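Local coordinates for Thiol:disulfide interchange protein (Klebsiella pneumoniae, PDB 6DXN) that probably acts as a periplasmic thiol:disulfide oxidoreductase of the DsbA subfamily, exchanging disulfides with other proteins, at residues 91-94 / 95-98; 123-126 / 127-130; 178-181 / 182-186. All coordinates share one frame; numbering follows the deposited sequence.

Interaction 1 of 3, residues 91-94 / 95-98; sequences EKLL and FEGL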
loop_
_atom_site.group_PDB
_atom_site.type_symbol
_atom_site.label_atom_id
_atom_site.label_comp_id
_atom_site.label_asym_id
_atom_site.label_seq_id
_atom_site.Cartn_x
_atom_site.Cartn_y
_atom_site.Cartn_z
ATOM N N GLU A 91 -5.033 -6.690 7.291
ATOM C CA GLU A 91 -5.248 -6.081 5.986
ATOM C C GLU A 91 -6.558 -6.593 5.350
ATOM O O GLU A 91 -7.431 -5.801 4.998
ATOM C CB GLU A 91 -4.047 -6.299 5.052
ATOM C CG GLU A 91 -4.140 -5.445 3.799
ATOM C CD GLU A 91 -3.066 -5.614 2.733
ATOM O OE1 GLU A 91 -2.083 -6.337 2.975
ATOM O OE2 GLU A 91 -3.241 -5.037 1.645
ATOM N N LYS A 92 -6.694 -7.915 5.198
ATOM C CA LYS A 92 -7.883 -8.493 4.514
ATOM C C LYS A 92 -9.178 -8.200 5.281
ATOM O O LYS A 92 -10.240 -8.066 4.661
ATOM C CB LYS A 92 -7.717 -10.004 4.313
ATOM C CG LYS A 92 -6.609 -10.412 3.350
ATOM C CD LYS A 92 -6.455 -11.917 3.182
ATOM C CE LYS A 92 -5.235 -12.323 2.373
ATOM N NZ LYS A 92 -5.241 -11.738 1.009
ATOM N N LEU A 93 -9.083 -8.095 6.609
ATOM C CA LEU A 93 -10.237 -7.862 7.485
ATOM C C LEU A 93 -10.760 -6.424 7.350
ATOM O O LEU A 93 -11.972 -6.192 7.537
ATOM C CB LEU A 93 -9.835 -8.181 8.926
ATOM C CG LEU A 93 -9.309 -9.598 9.156
ATOM C CD1 LEU A 93 -8.774 -9.751 10.570
ATOM C CD2 LEU A 93 -10.382 -10.640 8.872
ATOM N N LEU A 94 -9.871 -5.475 7.025
ATOM C CA LEU A 94 -10.284 -4.070 6.847
ATOM C C LEU A 94 -10.944 -3.905 5.474
ATOM O O LEU A 94 -11.926 -3.180 5.355
ATOM C CB LEU A 94 -9.089 -3.128 7.032
ATOM C CG LEU A 94 -8.594 -2.967 8.469
ATOM C CD1 LEU A 94 -7.240 -2.282 8.512
ATOM C CD2 LEU A 94 -9.604 -2.201 9.311
ATOM N N PHE A 95 -10.383 -4.565 4.446
ATOM C CA PHE A 95 -10.957 -4.535 3.121
ATOM C C PHE A 95 -12.355 -5.169 3.161
ATOM O O PHE A 95 -13.287 -4.648 2.563
ATOM C CB PHE A 95 -10.104 -5.283 2.096
ATOM C CG PHE A 95 -8.913 -4.531 1.552
ATOM C CD1 PHE A 95 -9.091 -3.462 0.688
ATOM C CD2 PHE A 95 -7.619 -4.939 1.838
ATOM C CE1 PHE A 95 -8.003 -2.785 0.156
ATOM C CE2 PHE A 95 -6.534 -4.267 1.299
ATOM C CZ PHE A 95 -6.727 -3.184 0.472
ATOM N N GLU A 96 -12.472 -6.310 3.848
ATOM C CA GLU A 96 -13.771 -6.987 3.977
ATOM C C GLU A 96 -14.732 -6.071 4.754
ATOM O O GLU A 96 -15.844 -5.805 4.300
ATOM C CB GLU A 96 -13.618 -8.354 4.647
ATOM C CG GLU A 96 -12.866 -9.376 3.803
ATOM C CD GLU A 96 -12.675 -10.736 4.449
ATOM O OE1 GLU A 96 -13.312 -10.994 5.505
ATOM O OE2 GLU A 96 -11.895 -11.549 3.891
ATOM N N GLY A 97 -14.267 -5.555 5.898
ATOM C CA GLY A 97 -15.087 -4.678 6.767
ATOM C C GLY A 97 -15.608 -3.437 6.049
ATOM O O GLY A 97 -16.594 -2.816 6.489
ATOM N N LEU A 98 -14.972 -3.084 4.927
ATOM C CA LEU A 98 -15.336 -1.886 4.182
ATOM C C LEU A 98 -16.011 -2.199 2.843
ATOM O O LEU A 98 -16.960 -1.487 2.458
ATOM C CB LEU A 98 -14.072 -1.047 3.960
ATOM C CG LEU A 98 -13.588 -0.285 5.188
ATOM C CD1 LEU A 98 -12.119 0.062 5.089
ATOM C CD2 LEU A 98 -14.428 0.961 5.406
#
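L93 O takes the N-H of G97 at 2.9 Å, the donor standing 41° above the carbonyl plane. One residue back, E96 N reaches K92 O at 3.0 Å, and F95 N reaches E91 O with a nearly straight N-H...O angle of 166°: three successive i to i+4 bonds of an alpha-helix. The side chains of E91 and F95 lie alongside each other, pointing the same way. E91 CG stands anti to the backbone N (chi1 -169°) and the chain runs on extended, which brings its carboxylate to the edge of the F95 ring, OE2 being 3.4 Å from F95 CE2. OE2 also forms a salt bridge with K61, probably favouring the ionised carboxylate. E96 CG lies 3.1 Å from K92 O, and its chain runs on extended, while L98 CD1 rests 3.3 Å from L94 O. F95 meets the rings of F31 and Y37 and touches C36 of the CxxC pair, placing this turn against the probable redox centre of a thioredoxin-type fold. Helix 87-99 packs with helix 34-41 beside E91 and F95, while L94 reaches L74 of helix 71-83 and I110 of helix 107-115.

Interaction 2 of 3, residues 123-126 / 127-130; sequences KYAE and MQSN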
loop_
_atom_site.group_PDB
_atom_site.type_symbol
_atom_site.label_atom_id
_atom_site.label_comp_id
_atom_site.label_asym_id
_atom_site.label_seq_id
_atom_site.Cartn_x
_atom_site.Cartn_y
_atom_site.Cartn_z
ATOM N N LYS A 123 -5.068 -1.606 24.727
ATOM C CA LYS A 123 -3.760 -1.744 24.062
ATOM C C LYS A 123 -3.787 -0.946 22.747
ATOM O O LYS A 123 -2.782 -0.354 22.347
ATOM C CB LYS A 123 -3.413 -3.222 23.839
ATOM C CG LYS A 123 -2.084 -3.499 23.133
ATOM C CD LYS A 123 -0.826 -3.110 23.902
ATOM C CE LYS A 123 0.440 -3.360 23.104
ATOM N NZ LYS A 123 1.668 -3.047 23.880
ATOM N N TYR A 124 -4.954 -0.896 22.095
ATOM C CA TYR A 124 -5.059 -0.162 20.831
ATOM C C TYR A 124 -4.883 1.341 21.091
ATOM O O TYR A 124 -4.221 2.032 20.321
ATOM C CB TYR A 124 -6.371 -0.470 20.106
ATOM C CG TYR A 124 -6.424 0.138 18.731
ATOM C CD1 TYR A 124 -5.781 -0.471 17.665
ATOM C CD2 TYR A 124 -7.058 1.346 18.502
ATOM C CE1 TYR A 124 -5.785 0.094 16.401
ATOM C CE2 TYR A 124 -7.078 1.921 17.239
ATOM C CZ TYR A 124 -6.442 1.290 16.184
ATOM O OH TYR A 124 -6.459 1.839 14.933
ATOM N N ALA A 125 -5.470 1.826 22.191
ATOM C CA ALA A 125 -5.378 3.227 22.580
ATOM C C ALA A 125 -3.923 3.566 22.931
ATOM O O ALA A 125 -3.422 4.643 22.588
ATOM C CB ALA A 125 -6.324 3.503 23.731
ATOM N N GLU A 126 -3.248 2.630 23.607
ATOM C CA GLU A 126 -1.847 2.804 24.006
ATOM C C GLU A 126 -0.968 2.942 22.753
ATOM O O GLU A 126 -0.069 3.784 22.716
ATOM C CB GLU A 126 -1.392 1.639 24.890
ATOM C CG GLU A 126 -2.022 1.634 26.277
ATOM C CD GLU A 126 -1.733 0.392 27.105
ATOM O OE1 GLU A 126 -1.016 -0.498 26.605
ATOM O OE2 GLU A 126 -2.231 0.310 28.248
HETATM N N MSE A 127 -1.247 2.120 21.733
HETATM C CA MSE A 127 -0.483 2.142 20.481
HETATM C C MSE A 127 -0.748 3.394 19.683
HETATM O O MSE A 127 0.162 3.943 19.070
HETATM C CB MSE A 127 -0.757 0.851 19.704
HETATM C CG MSE A 127 -0.042 -0.290 20.439
HETATM SE SE MSE A 127 -0.126 -2.022 19.500
HETATM C CE MSE A 127 -2.071 -2.254 19.324
ATOM N N GLN A 128 -2.000 3.867 19.702
ATOM C CA GLN A 128 -2.366 5.094 18.990
ATOM C C GLN A 128 -1.478 6.266 19.426
ATOM O O GLN A 128 -1.282 7.213 18.657
ATOM C CB GLN A 128 -3.819 5.481 19.259
ATOM C CG GLN A 128 -4.851 4.655 18.506
ATOM C CD GLN A 128 -6.242 4.964 19.005
ATOM O OE1 GLN A 128 -6.587 4.665 20.142
ATOM N NE2 GLN A 128 -7.058 5.558 18.152
ATOM N N SER A 129 -0.950 6.189 20.657
ATOM C CA SER A 129 -0.146 7.256 21.244
ATOM C C SER A 129 1.343 7.114 20.882
ATOM O O SER A 129 2.044 8.116 20.759
ATOM C CB SER A 129 -0.316 7.267 22.743
ATOM O OG SER A 129 -1.687 7.265 23.107
ATOM N N ASN A 130 1.796 5.864 20.736
ATOM C CA ASN A 130 3.196 5.492 20.469
ATOM C C ASN A 130 3.858 6.456 19.467
ATOM O O ASN A 130 3.303 6.812 18.416
ATOM C CB ASN A 130 3.285 4.023 20.045
ATOM C CG ASN A 130 4.701 3.568 19.761
ATOM O OD1 ASN A 130 5.220 3.777 18.666
ATOM N ND2 ASN A 130 5.303 2.884 20.719
#
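M127, a selenomethionine, lies across the side chain of K123 at about a right angle. Its CB is 3.5 Å from K123 O, and CG comes closer to the same oxygen, at 3.3 Å. The selenium then meets K123 CE at 3.9 Å. A bend at the last torsion (chi3 -57°) turns the terminal CE back toward the helix, where it lies 3.6 Å from K123 O and also approaches the CA and ring of Y124. K123 O is thus flanked by M127 carbons while it accepts the N-H of M127.

Q128 crosses Y124 in a similar way, again near a right angle, with amide and ring planes 39° apart. Its CD is 3.6 Å from Y124 CE2, and its OE1 comes within 3.1 Å of A125 CA; NE2 is held by E76. The Q128 backbone N bonds to Y124 O. After it the bonding changes: S129 N gives only a weak bond to A125 O, whereas S129 OG, lying beside its own backbone N (chi1 -51°), donates to that oxygen at 3.2 Å. E126 O accepts S129 N at 3.3 Å, from well above its carbonyl plane, and N130 N weakly. N130 is the N-cap of the next helix, its OD1 taking the N-H of V133. Helix 121-129 packs on helix 71-83, Y124 and M127 both touching V80, and the Y124 ring meets F114 of helix 107-115 edge-to-face, before the chain passes through N130 into helix 131-146.

Interaction 3 of 3, residues 178-181 / 182-186; sequences EDMA and NLVLF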
loop_
_atom_site.group_PDB
_atom_site.type_symbol
_atom_site.label_atom_id
_atom_site.label_comp_id
_atom_site.label_asym_id
_atom_site.label_seq_id
_atom_site.Cartn_x
_atom_site.Cartn_y
_atom_site.Cartn_z
ATOM N N GLU A 178 2.504 -11.156 -12.467
ATOM C CA GLU A 178 3.899 -11.494 -12.768
ATOM C C GLU A 178 4.560 -10.337 -13.530
ATOM O O GLU A 178 5.703 -9.999 -13.254
ATOM C CB GLU A 178 4.007 -12.780 -13.588
ATOM C CG GLU A 178 5.448 -13.255 -13.780
ATOM C CD GLU A 178 5.632 -14.436 -14.722
ATOM O OE1 GLU A 178 4.918 -14.488 -15.749
ATOM O OE2 GLU A 178 6.486 -15.311 -14.422
ATOM N N ASP A 179 3.811 -9.730 -14.456
ATOM C CA ASP A 179 4.297 -8.642 -15.328
ATOM C C ASP A 179 4.563 -7.394 -14.476
ATOM O O ASP A 179 5.496 -6.627 -14.743
ATOM C CB ASP A 179 3.298 -8.365 -16.463
ATOM C CG ASP A 179 3.903 -7.724 -17.708
ATOM O OD1 ASP A 179 5.115 -7.888 -17.910
ATOM O OD2 ASP A 179 3.147 -7.086 -18.483
HETATM N N MSE A 180 3.729 -7.198 -13.445
HETATM C CA MSE A 180 3.875 -6.062 -12.556
HETATM C C MSE A 180 5.138 -6.212 -11.747
HETATM O O MSE A 180 5.909 -5.255 -11.610
HETATM C CB MSE A 180 2.645 -5.934 -11.656
HETATM C CG MSE A 180 2.929 -5.020 -10.473
HETATM SE SE MSE A 180 3.051 -3.146 -11.038
HETATM C CE MSE A 180 1.118 -2.719 -10.963
ATOM N N ALA A 181 5.364 -7.418 -11.208
ATOM C CA ALA A 181 6.568 -7.695 -10.412
ATOM C C ALA A 181 7.815 -7.549 -11.294
ATOM O O ALA A 181 8.855 -7.083 -10.838
ATOM C CB ALA A 181 6.495 -9.066 -9.796
ATOM N N ASN A 182 7.693 -7.978 -12.554
ATOM C CA ASN A 182 8.799 -7.870 -13.518
ATOM C C ASN A 182 9.122 -6.388 -13.755
ATOM O O ASN A 182 10.289 -5.995 -13.682
ATOM C CB ASN A 182 8.492 -8.618 -14.816
ATOM C CG ASN A 182 8.619 -10.122 -14.684
ATOM O OD1 ASN A 182 9.283 -10.622 -13.778
ATOM N ND2 ASN A 182 8.013 -10.850 -15.602
ATOM N N LEU A 183 8.082 -5.579 -14.012
ATOM C CA LEU A 183 8.240 -4.131 -14.232
ATOM C C LEU A 183 8.854 -3.473 -12.988
ATOM O O LEU A 183 9.768 -2.649 -13.113
ATOM C CB LEU A 183 6.889 -3.491 -14.569
ATOM C CG LEU A 183 6.880 -1.963 -14.645
ATOM C CD1 LEU A 183 7.880 -1.448 -15.668
ATOM C CD2 LEU A 183 5.493 -1.442 -14.971
ATOM N N VAL A 184 8.343 -3.820 -11.799
ATOM C CA VAL A 184 8.889 -3.257 -10.555
ATOM C C VAL A 184 10.404 -3.513 -10.517
ATOM O O VAL A 184 11.196 -2.595 -10.282
ATOM C CB VAL A 184 8.180 -3.806 -9.298
ATOM C CG1 VAL A 184 9.024 -3.660 -8.035
ATOM C CG2 VAL A 184 6.827 -3.152 -9.089
ATOM N N LEU A 185 10.801 -4.764 -10.770
ATOM C CA LEU A 185 12.219 -5.124 -10.720
ATOM C C LEU A 185 13.018 -4.318 -11.752
ATOM O O LEU A 185 14.097 -3.823 -11.436
ATOM C CB LEU A 185 12.374 -6.630 -10.947
ATOM C CG LEU A 185 12.027 -7.509 -9.749
ATOM C CD1 LEU A 185 12.265 -8.973 -10.080
ATOM C CD2 LEU A 185 12.836 -7.104 -8.529
ATOM N N PHE A 186 12.465 -4.202 -12.963
ATOM C CA PHE A 186 13.067 -3.453 -14.070
ATOM C C PHE A 186 13.335 -2.008 -13.634
ATOM O O PHE A 186 14.314 -1.396 -14.054
ATOM C CB PHE A 186 12.158 -3.480 -15.304
ATOM C CG PHE A 186 12.595 -2.592 -16.445
ATOM C CD1 PHE A 186 12.232 -1.255 -16.484
ATOM C CD2 PHE A 186 13.366 -3.093 -17.485
ATOM C CE1 PHE A 186 12.639 -0.436 -17.526
ATOM C CE2 PHE A 186 13.760 -2.278 -18.535
ATOM C CZ PHE A 186 13.398 -0.950 -18.553
#
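N182 leans over the carbonyl of E178: its N-H bonds to E178 O at 2.9 Å, and its CG comes within 3.3 Å of the same oxygen. With CG anti to its own carbonyl carbon (chi1 -76°), the amide lies back along the helix, ND2 4.0 Å from E178 CG and the amide plane 29° from that of the E178 carboxylate. ND2 is also near E178 O, but the angle is too poor for a bond. On another side of the helix V184 CG2 packs 3.4 Å from M180 O and 4.2 Å from the selenium of M180, a selenomethionine whose chain bends at chi2. L185 CG lies 3.4 Å from A181 O.

Beneath these side chains run four consecutive i to i+4 bonds. The shortest joins V184 N to M180 O at 2.8 Å, with an N-H...O angle of 164°; L183 N to D179 O and L185 N to A181 O continue the series. Helix 173-188 comes late in the chain of this thioredoxin-family protein, after the last strand, 161-163, and packs against the mixed sheet: M180, L183 and V184 all touch I163, and L183 reaches F12 on the edge strand 12-14.

Farther out, polar partners fix the flanks. The amide of N182 is oriented by R52, whose NH2 bonds to OD1. Both carboxylate oxygens of D179 are engaged, OD1 by K4 and the hydroxyl of Y6, OD2 by the backbone N of A169, which would probably favour its charged form. M180 packs on V45 and I49 of helix 45-52.

All three are local contacts, dominated by i to i+4 pairs within a single helix or at its end, and met in series along the chain. Interactions 1 and 2 have centres about 20 Å apart and nearest atoms about 8 Å apart; helix 71-83 links them, with L74 and W78 packing on interaction 1 and A77, V80 and Y83 on interaction 2. Interaction 3 lies apart from both, its centre about 26 Å from that of interaction 1 and about 37 Å from that of interaction 2, on the opposite side of the chain's centre from the latter. Interaction 1 borders the probable redox site, F95 touching C36. Interactions 1 and 2 both belong to the helical domain inserted into the thioredoxin fold in DsbA proteins, whereas interaction 3 packs on the sheet.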